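Local coordinates for protein serine-threonine phosphatase 2C (Toxoplasma gondii, PDB 2I44) that binds calcium ions and probably hydrolyses phosphoserine and phosphothreonine esters in proteins, as a member of the metal-dependent PP2C phosphatase family, at residues T99-K104 with L145-V150; K72-P77 with D121-K126. All blocks are in the same frame, centred on the assembly; numbering follows the deposited sequence.

Contact 1: T99-K104 with L145-V150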
ATOM      1  N   THR A  99     -29.352   7.190  -3.851  1.00 36.12           N
ATOM      2  CA  THR A  99     -29.189   7.555  -2.450  1.00 36.15           C
ATOM      3  C   THR A  99     -28.864   6.319  -1.612  1.00 35.92           C
ATOM      4  O   THR A  99     -28.040   6.369  -0.692  1.00 36.15           O
ATOM      5  CB  THR A  99     -30.480   8.206  -1.909  1.00 36.70           C
ATOM      6  OG1 THR A  99     -30.633   9.507  -2.492  1.00 39.09           O
ATOM      7  CG2 THR A  99     -30.441   8.325  -0.390  1.00 37.68           C
ATOM      8  N   GLU A 100     -29.510   5.211  -1.953  1.00 35.31           N
ATOM      9  CA  GLU A 100     -29.333   3.958  -1.232  1.00 35.43           C
ATOM     10  C   GLU A 100     -27.964   3.340  -1.513  1.00 33.99           C
ATOM     11  O   GLU A 100     -27.311   2.818  -0.607  1.00 33.41           O
ATOM     12  CB  GLU A 100     -30.442   2.985  -1.622  1.00 35.51           C
ATOM     13  CG  GLU A 100     -30.834   2.032  -0.518  1.00 38.35           C
ATOM     14  CD  GLU A 100     -32.068   1.223  -0.872  1.00 41.95           C
ATOM     15  OE1 GLU A 100     -33.086   1.840  -1.260  1.00 42.65           O
ATOM     16  OE2 GLU A 100     -32.024  -0.023  -0.760  1.00 42.51           O
ATOM     17  N   VAL A 101     -27.537   3.397  -2.769  1.00 33.68           N
ATOM     18  CA  VAL A 101     -26.239   2.863  -3.148  1.00 33.11           C
ATOM     19  C   VAL A 101     -25.195   3.602  -2.326  1.00 33.77           C
ATOM     20  O   VAL A 101     -24.520   3.015  -1.480  1.00 34.57           O
ATOM     21  CB  VAL A 101     -25.943   3.100  -4.641  1.00 31.38           C
ATOM     22  CG1 VAL A 101     -24.495   2.729  -4.948  1.00 31.07           C
ATOM     23  CG2 VAL A 101     -26.883   2.271  -5.493  1.00 29.65           C
ATOM     24  N   ASP A 102     -25.090   4.902  -2.573  1.00 34.65           N
ATOM     25  CA  ASP A 102     -24.134   5.751  -1.876  1.00 34.96           C
ATOM     26  C   ASP A 102     -24.173   5.602  -0.366  1.00 35.10           C
ATOM     27  O   ASP A 102     -23.235   5.990   0.326  1.00 36.37           O
ATOM     28  CB  ASP A 102     -24.365   7.211  -2.258  1.00 34.10           C
ATOM     29  CG  ASP A 102     -23.835   7.534  -3.634  1.00 35.18           C
ATOM     30  OD1 ASP A 102     -23.876   6.647  -4.512  1.00 33.65           O
ATOM     31  OD2 ASP A 102     -23.383   8.677  -3.842  1.00 37.64           O
ATOM     32  N   GLU A 103     -25.251   5.030   0.153  1.00 35.55           N
ATOM     33  CA  GLU A 103     -25.362   4.852   1.588  1.00 33.84           C
ATOM     34  C   GLU A 103     -24.850   3.497   2.048  1.00 33.03           C
ATOM     35  O   GLU A 103     -24.339   3.367   3.158  1.00 32.79           O
ATOM     36  CB  GLU A 103     -26.814   5.032   2.023  1.00 36.86           C
ATOM     37  CG  GLU A 103     -27.036   4.832   3.507  1.00 39.98           C
ATOM     38  CD  GLU A 103     -28.378   5.370   3.964  1.00 44.16           C
ATOM     39  OE1 GLU A 103     -29.404   5.026   3.334  1.00 46.42           O
ATOM     40  OE2 GLU A 103     -28.406   6.136   4.954  1.00 45.43           O
ATOM     41  N   LYS A 104     -24.973   2.490   1.192  1.00 31.68           N
ATOM     42  CA  LYS A 104     -24.539   1.145   1.554  1.00 30.95           C
ATOM     43  C   LYS A 104     -23.190   0.749   0.950  1.00 29.78           C
ATOM     44  O   LYS A 104     -22.466  -0.068   1.516  1.00 29.87           O
ATOM     45  CB  LYS A 104     -25.611   0.133   1.132  1.00 32.65           C
ATOM     46  CG  LYS A 104     -27.006   0.494   1.649  1.00 35.11           C
ATOM     47  CD  LYS A 104     -28.071  -0.504   1.210  1.00 37.77           C
ATOM     48  CE  LYS A 104     -27.940  -1.823   1.952  1.00 39.29           C
ATOM     49  NZ  LYS A 104     -28.962  -2.816   1.504  1.00 42.89           N
ATOM     50  N   LEU A 145     -11.182   2.195  -6.281  1.00 18.39           N
ATOM     51  CA  LEU A 145     -12.059   3.231  -6.806  1.00 21.14           C
ATOM     52  C   LEU A 145     -13.321   2.549  -7.325  1.00 22.90           C
ATOM     53  O   LEU A 145     -13.239   1.612  -8.117  1.00 23.38           O
ATOM     54  CB  LEU A 145     -11.380   3.981  -7.956  1.00 19.23           C
ATOM     55  CG  LEU A 145     -12.281   4.949  -8.732  1.00 20.73           C
ATOM     56  CD1 LEU A 145     -12.655   6.126  -7.844  1.00 21.20           C
ATOM     57  CD2 LEU A 145     -11.563   5.438  -9.983  1.00 16.44           C
ATOM     58  N   ALA A 146     -14.483   3.013  -6.872  1.00 24.13           N
ATOM     59  CA  ALA A 146     -15.755   2.441  -7.305  1.00 23.84           C
ATOM     60  C   ALA A 146     -16.879   3.458  -7.139  1.00 24.56           C
ATOM     61  O   ALA A 146     -17.185   3.887  -6.021  1.00 24.51           O
ATOM     62  CB  ALA A 146     -16.069   1.185  -6.501  1.00 21.58           C
ATOM     63  N   LYS A 147     -17.478   3.838  -8.264  1.00 25.65           N
ATOM     64  CA  LYS A 147     -18.583   4.791  -8.307  1.00 25.02           C
ATOM     65  C   LYS A 147     -18.411   5.986  -7.367  1.00 25.32           C
ATOM     66  O   LYS A 147     -19.228   6.208  -6.472  1.00 23.10           O
ATOM     67  CB  LYS A 147     -19.903   4.077  -7.989  1.00 26.82           C
ATOM     68  CG  LYS A 147     -21.149   4.874  -8.369  1.00 28.63           C
ATOM     69  CD  LYS A 147     -22.426   4.191  -7.894  1.00 32.22           C
ATOM     70  CE  LYS A 147     -23.661   4.999  -8.284  1.00 36.15           C
ATOM     71  NZ  LYS A 147     -24.925   4.433  -7.722  1.00 39.59           N
ATOM     72  N   GLY A 148     -17.340   6.745  -7.564  1.00 24.84           N
ATOM     73  CA  GLY A 148     -17.113   7.921  -6.743  1.00 26.27           C
ATOM     74  C   GLY A 148     -16.545   7.708  -5.354  1.00 27.38           C
ATOM     75  O   GLY A 148     -16.340   8.674  -4.622  1.00 27.98           O
ATOM     76  N   PHE A 149     -16.289   6.459  -4.981  1.00 26.57           N
ATOM     77  CA  PHE A 149     -15.730   6.167  -3.668  1.00 25.37           C
ATOM     78  C   PHE A 149     -14.367   5.511  -3.792  1.00 24.21           C
ATOM     79  O   PHE A 149     -14.116   4.744  -4.723  1.00 24.51           O
ATOM     80  CB  PHE A 149     -16.648   5.229  -2.884  1.00 25.83           C
ATOM     81  CG  PHE A 149     -17.907   5.880  -2.390  1.00 28.90           C
ATOM     82  CD1 PHE A 149     -17.870   6.773  -1.324  1.00 28.75           C
ATOM     83  CD2 PHE A 149     -19.128   5.616  -3.003  1.00 30.94           C
ATOM     84  CE1 PHE A 149     -19.033   7.395  -0.874  1.00 31.26           C
ATOM     85  CE2 PHE A 149     -20.301   6.232  -2.565  1.00 31.60           C
ATOM     86  CZ  PHE A 149     -20.254   7.126  -1.497  1.00 31.51           C
ATOM     87  N   VAL A 150     -13.483   5.830  -2.855  1.00 21.90           N
ATOM     88  CA  VAL A 150     -12.164   5.232  -2.835  1.00 21.44           C
ATOM     89  C   VAL A 150     -11.990   4.575  -1.479  1.00 20.38           C
ATOM     90  O   VAL A 150     -12.001   5.246  -0.445  1.00 16.40           O
ATOM     91  CB  VAL A 150     -11.048   6.270  -3.045  1.00 23.06           C
ATOM     92  CG1 VAL A 150      -9.684   5.595  -2.927  1.00 21.86           C
ATOM     93  CG2 VAL A 150     -11.192   6.897  -4.414  1.00 22.24           C
TER
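Lys147 and Phe149 reach from a beta hairpin to Val101 and Asp102 near the start of a long helix, and no hydrogen bond crosses between the two segments. The lysine ends over the valine: NZ lies 3.3 Å from Val101 CG1, and the two side chains cross at about a right angle. Its methylenes take part as well, Lys147 CD lying 3.9 Å from Val101 CG1. Asp102 is the nearest opposite charge on this helical turn, but Asp102 OD1 stays 4.0 Å from Lys147 NZ, beyond salt-bridge range, so any attraction is probably a modest one. Phe149 meets the same aspartate through one corner of its ring. Phe149 CE2 is 3.9 Å from Asp102 CG, with the carboxylate and ring planes 75° apart, while Phe149 CZ approaches the backbone carbonyl, 3.7 Å from Asp102 O.

The span of Lys147 follows from its torsions: CG is anti to the backbone N (chi1 -164°), and the chain beyond it is fully extended. Both hairpin residues are placed by a type I' turn from Ala146 to Phe149, closed by Phe149 N to Ala146 O at 2.9 Å and Ala146 N to Phe149 O at 2.8 Å. Further out, Asp102 OD2 makes a long, weak ion pair with Arg253.

The contact thus sets the tip of the hairpin formed by strands 137-146 and 149-155 against helix 98-130. Phe149 also packs on Leu105, Pro106 and Leu109 of that helix and on Val251 of the adjoining strand 248-253, while Lys147 touches Leu92 of helix 83-92.

Contact 2: K72-P77 with D121-K126; sequences KDLVVP and DNELVK
Leu74 extends from helix 66-80 to Glu123 and Leu124 of helix 98-130, joining two helices of the PP2C fold that pack beside the sheet containing strand 53-62. Within 72-77, Leu74 alone touches 121-126, and its two methyls divide the work.

The apolar part belongs to CD1. Leu74 CD1 is 4.1 Å from Leu124 CB, and it lies against the helix backbone too, 4.0 Å from Leu124 N. The two leucine side chains cross at about a right angle; of the Leu124 side chain, CB is the atom that Leu74 reaches, and not the branch methyls. With CG anti to the backbone N (chi1 179°), Leu124 instead packs on Ala67, Asn70 and Val71, one to two turns earlier in helix 66-80, and on Phe233. The nearest CA pair agrees with this pairing, Leu74 CA and Leu124 CA being 7.9 Å apart.

Polar groups contribute by contact alone, without a hydrogen bond between the segments. The carboxylate of Glu123 is carried out on an extended chain to the other methyl of Leu74. Its OE1 accepts a hydrogen bond from Gln78 NE2, one turn beyond Leu74 on the same helix, which ties the two helices together and helps fix the acid's position. At the carboxylate itself, Leu74 CD2 stands 3.2 Å from Glu123 OE2 and 3.7 Å from Glu123 OE1.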
ATOM      1  N   LYS A  72       1.266  -9.193  -4.963  1.00 16.11           N
ATOM      2  CA  LYS A  72       0.779  -8.288  -5.998  1.00 17.61           C
ATOM      3  C   LYS A  72      -0.182  -8.959  -6.975  1.00 17.55           C
ATOM      4  O   LYS A  72      -1.026  -8.293  -7.569  1.00 18.38           O
ATOM      5  CB  LYS A  72       1.944  -7.694  -6.793  1.00 17.81           C
ATOM      6  CG  LYS A  72       2.370  -8.567  -7.951  1.00 19.92           C
ATOM      7  CD  LYS A  72       3.532  -7.988  -8.705  1.00 20.97           C
ATOM      8  CE  LYS A  72       3.909  -8.907  -9.857  1.00 25.64           C
ATOM      9  NZ  LYS A  72       5.118  -8.421 -10.558  1.00 29.33           N
ATOM     10  N   ASP A  73      -0.041 -10.268  -7.155  1.00 19.28           N
ATOM     11  CA  ASP A  73      -0.898 -11.009  -8.074  1.00 21.00           C
ATOM     12  C   ASP A  73      -2.054 -11.673  -7.333  1.00 20.21           C
ATOM     13  O   ASP A  73      -2.911 -12.305  -7.946  1.00 18.89           O
ATOM     14  CB  ASP A  73      -0.093 -12.089  -8.821  1.00 21.44           C
ATOM     15  CG  ASP A  73       1.146 -11.533  -9.525  1.00 22.62           C
ATOM     16  OD1 ASP A  73       1.026 -10.568 -10.312  1.00 24.00           O
ATOM     17  OD2 ASP A  73       2.244 -12.077  -9.296  1.00 23.73           O
ATOM     18  N   LEU A  74      -2.080 -11.528  -6.013  1.00 19.31           N
ATOM     19  CA  LEU A  74      -3.140 -12.134  -5.218  1.00 19.39           C
ATOM     20  C   LEU A  74      -4.265 -11.187  -4.814  1.00 18.89           C
ATOM     21  O   LEU A  74      -5.398 -11.621  -4.603  1.00 18.50           O
ATOM     22  CB  LEU A  74      -2.551 -12.757  -3.950  1.00 19.65           C
ATOM     23  CG  LEU A  74      -1.471 -13.832  -4.112  1.00 22.44           C
ATOM     24  CD1 LEU A  74      -1.004 -14.295  -2.728  1.00 19.85           C
ATOM     25  CD2 LEU A  74      -2.021 -15.009  -4.915  1.00 20.93           C
ATOM     26  N   VAL A  75      -3.958  -9.899  -4.699  1.00 19.72           N
ATOM     27  CA  VAL A  75      -4.953  -8.922  -4.269  1.00 19.84           C
ATOM     28  C   VAL A  75      -6.200  -8.756  -5.131  1.00 18.52           C
ATOM     29  O   VAL A  75      -7.309  -8.762  -4.603  1.00 17.95           O
ATOM     30  CB  VAL A  75      -4.314  -7.521  -4.047  1.00 21.10           C
ATOM     31  CG1 VAL A  75      -3.392  -7.570  -2.839  1.00 21.37           C
ATOM     32  CG2 VAL A  75      -3.540  -7.087  -5.280  1.00 21.15           C
ATOM     33  N   VAL A  76      -6.048  -8.605  -6.442  1.00 17.11           N
ATOM     34  CA  VAL A  76      -7.234  -8.438  -7.269  1.00 17.52           C
ATOM     35  C   VAL A  76      -8.088  -9.714  -7.276  1.00 18.61           C
ATOM     36  O   VAL A  76      -9.304  -9.651  -7.059  1.00 17.90           O
ATOM     37  CB  VAL A  76      -6.862  -7.985  -8.706  1.00 18.40           C
ATOM     38  CG1 VAL A  76      -8.085  -7.996  -9.603  1.00 17.16           C
ATOM     39  CG2 VAL A  76      -6.299  -6.567  -8.655  1.00 19.50           C
ATOM     40  N   PRO A  77      -7.470 -10.888  -7.496  1.00 19.49           N
ATOM     41  CA  PRO A  77      -8.276 -12.116  -7.499  1.00 20.52           C
ATOM     42  C   PRO A  77      -9.009 -12.326  -6.168  1.00 21.63           C
ATOM     43  O   PRO A  77     -10.198 -12.653  -6.148  1.00 23.00           O
ATOM     44  CB  PRO A  77      -7.243 -13.203  -7.776  1.00 20.24           C
ATOM     45  CG  PRO A  77      -6.254 -12.487  -8.652  1.00 22.38           C
ATOM     46  CD  PRO A  77      -6.091 -11.171  -7.929  1.00 19.01           C
ATOM     47  N   ASP A 121      -3.475 -12.646   2.485  1.00 14.90           N
ATOM     48  CA  ASP A 121      -2.362 -12.981   3.363  1.00 16.37           C
ATOM     49  C   ASP A 121      -2.343 -14.460   3.713  1.00 15.78           C
ATOM     50  O   ASP A 121      -1.276 -15.059   3.809  1.00 16.06           O
ATOM     51  CB  ASP A 121      -2.374 -12.155   4.650  1.00 14.88           C
ATOM     52  CG  ASP A 121      -1.069 -12.289   5.423  1.00 16.03           C
ATOM     53  OD1 ASP A 121       0.002 -12.063   4.812  1.00 15.86           O
ATOM     54  OD2 ASP A 121      -1.105 -12.624   6.626  1.00 17.15           O
ATOM     55  N   ASN A 122      -3.517 -15.053   3.908  1.00 17.78           N
ATOM     56  CA  ASN A 122      -3.568 -16.477   4.233  1.00 19.09           C
ATOM     57  C   ASN A 122      -2.943 -17.261   3.090  1.00 18.29           C
ATOM     58  O   ASN A 122      -2.137 -18.160   3.312  1.00 20.22           O
ATOM     59  CB  ASN A 122      -5.013 -16.950   4.455  1.00 18.69           C
ATOM     60  CG  ASN A 122      -5.621 -16.380   5.715  1.00 20.59           C
ATOM     61  OD1 ASN A 122      -4.907 -16.003   6.648  1.00 20.18           O
ATOM     62  ND2 ASN A 122      -6.949 -16.328   5.761  1.00 21.63           N
ATOM     63  N   GLU A 123      -3.298 -16.901   1.863  1.00 18.56           N
ATOM     64  CA  GLU A 123      -2.769 -17.593   0.698  1.00 20.57           C
ATOM     65  C   GLU A 123      -1.262 -17.374   0.566  1.00 19.47           C
ATOM     66  O   GLU A 123      -0.515 -18.302   0.249  1.00 16.22           O
ATOM     67  CB  GLU A 123      -3.473 -17.114  -0.569  1.00 22.59           C
ATOM     68  CG  GLU A 123      -3.257 -18.041  -1.753  1.00 28.76           C
ATOM     69  CD  GLU A 123      -3.775 -17.458  -3.049  1.00 30.66           C
ATOM     70  OE1 GLU A 123      -4.724 -16.643  -2.994  1.00 32.09           O
ATOM     71  OE2 GLU A 123      -3.243 -17.822  -4.119  1.00 31.02           O
ATOM     72  N   LEU A 124      -0.820 -16.146   0.806  1.00 18.21           N
ATOM     73  CA  LEU A 124       0.603 -15.834   0.723  1.00 18.95           C
ATOM     74  C   LEU A 124       1.394 -16.634   1.772  1.00 18.27           C
ATOM     75  O   LEU A 124       2.412 -17.256   1.455  1.00 17.76           O
ATOM     76  CB  LEU A 124       0.836 -14.333   0.932  1.00 18.76           C
ATOM     77  CG  LEU A 124       2.295 -13.868   0.885  1.00 21.66           C
ATOM     78  CD1 LEU A 124       2.874 -14.142  -0.496  1.00 19.81           C
ATOM     79  CD2 LEU A 124       2.383 -12.381   1.212  1.00 19.66           C
ATOM     80  N   VAL A 125       0.919 -16.612   3.014  1.00 16.44           N
ATOM     81  CA  VAL A 125       1.586 -17.317   4.105  1.00 18.91           C
ATOM     82  C   VAL A 125       1.703 -18.819   3.847  1.00 20.83           C
ATOM     83  O   VAL A 125       2.700 -19.441   4.218  1.00 19.84           O
ATOM     84  CB  VAL A 125       0.860 -17.070   5.460  1.00 20.95           C
ATOM     85  CG1 VAL A 125       1.463 -17.948   6.549  1.00 17.27           C
ATOM     86  CG2 VAL A 125       0.994 -15.588   5.863  1.00 20.35           C
ATOM     87  N   LYS A 126       0.687 -19.406   3.223  1.00 22.65           N
ATOM     88  CA  LYS A 126       0.734 -20.830   2.902  1.00 25.19           C
ATOM     89  C   LYS A 126       1.821 -21.056   1.857  1.00 24.67           C
ATOM     90  O   LYS A 126       2.472 -22.099   1.839  1.00 25.15           O
ATOM     91  CB  LYS A 126      -0.617 -21.308   2.361  1.00 27.41           C
ATOM     92  CG  LYS A 126      -1.716 -21.343   3.406  1.00 31.86           C
ATOM     93  CD  LYS A 126      -3.051 -21.704   2.779  1.00 35.41           C
ATOM     94  CE  LYS A 126      -4.191 -21.491   3.758  1.00 37.21           C
ATOM     95  NZ  LYS A 126      -5.509 -21.686   3.087  1.00 41.71           N
TER

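Both contacts use helix 98-130, at well-separated places: contact 1 takes its beginning, at 99-104, and contact 2 its later part, at 121-126. Their centres are 26 Å apart and their nearest atoms about 10 Å, so they do not touch. In contact 1 the helix meets a hairpin tip, in contact 2 another helix; helix 66-80 of contact 2 rests, through Val75 and Val76, on Phe55 of strand 53-62, which pairs with strand 137-146 of the contact 1 hairpin. Contact 2 is the nearer to the metal site: the side chain of Leu124 is about 9 Å from Gly61, a calcium ligand, and about 14 Å from a bound calcium ion. Contact 1 lies away from the annotated sites.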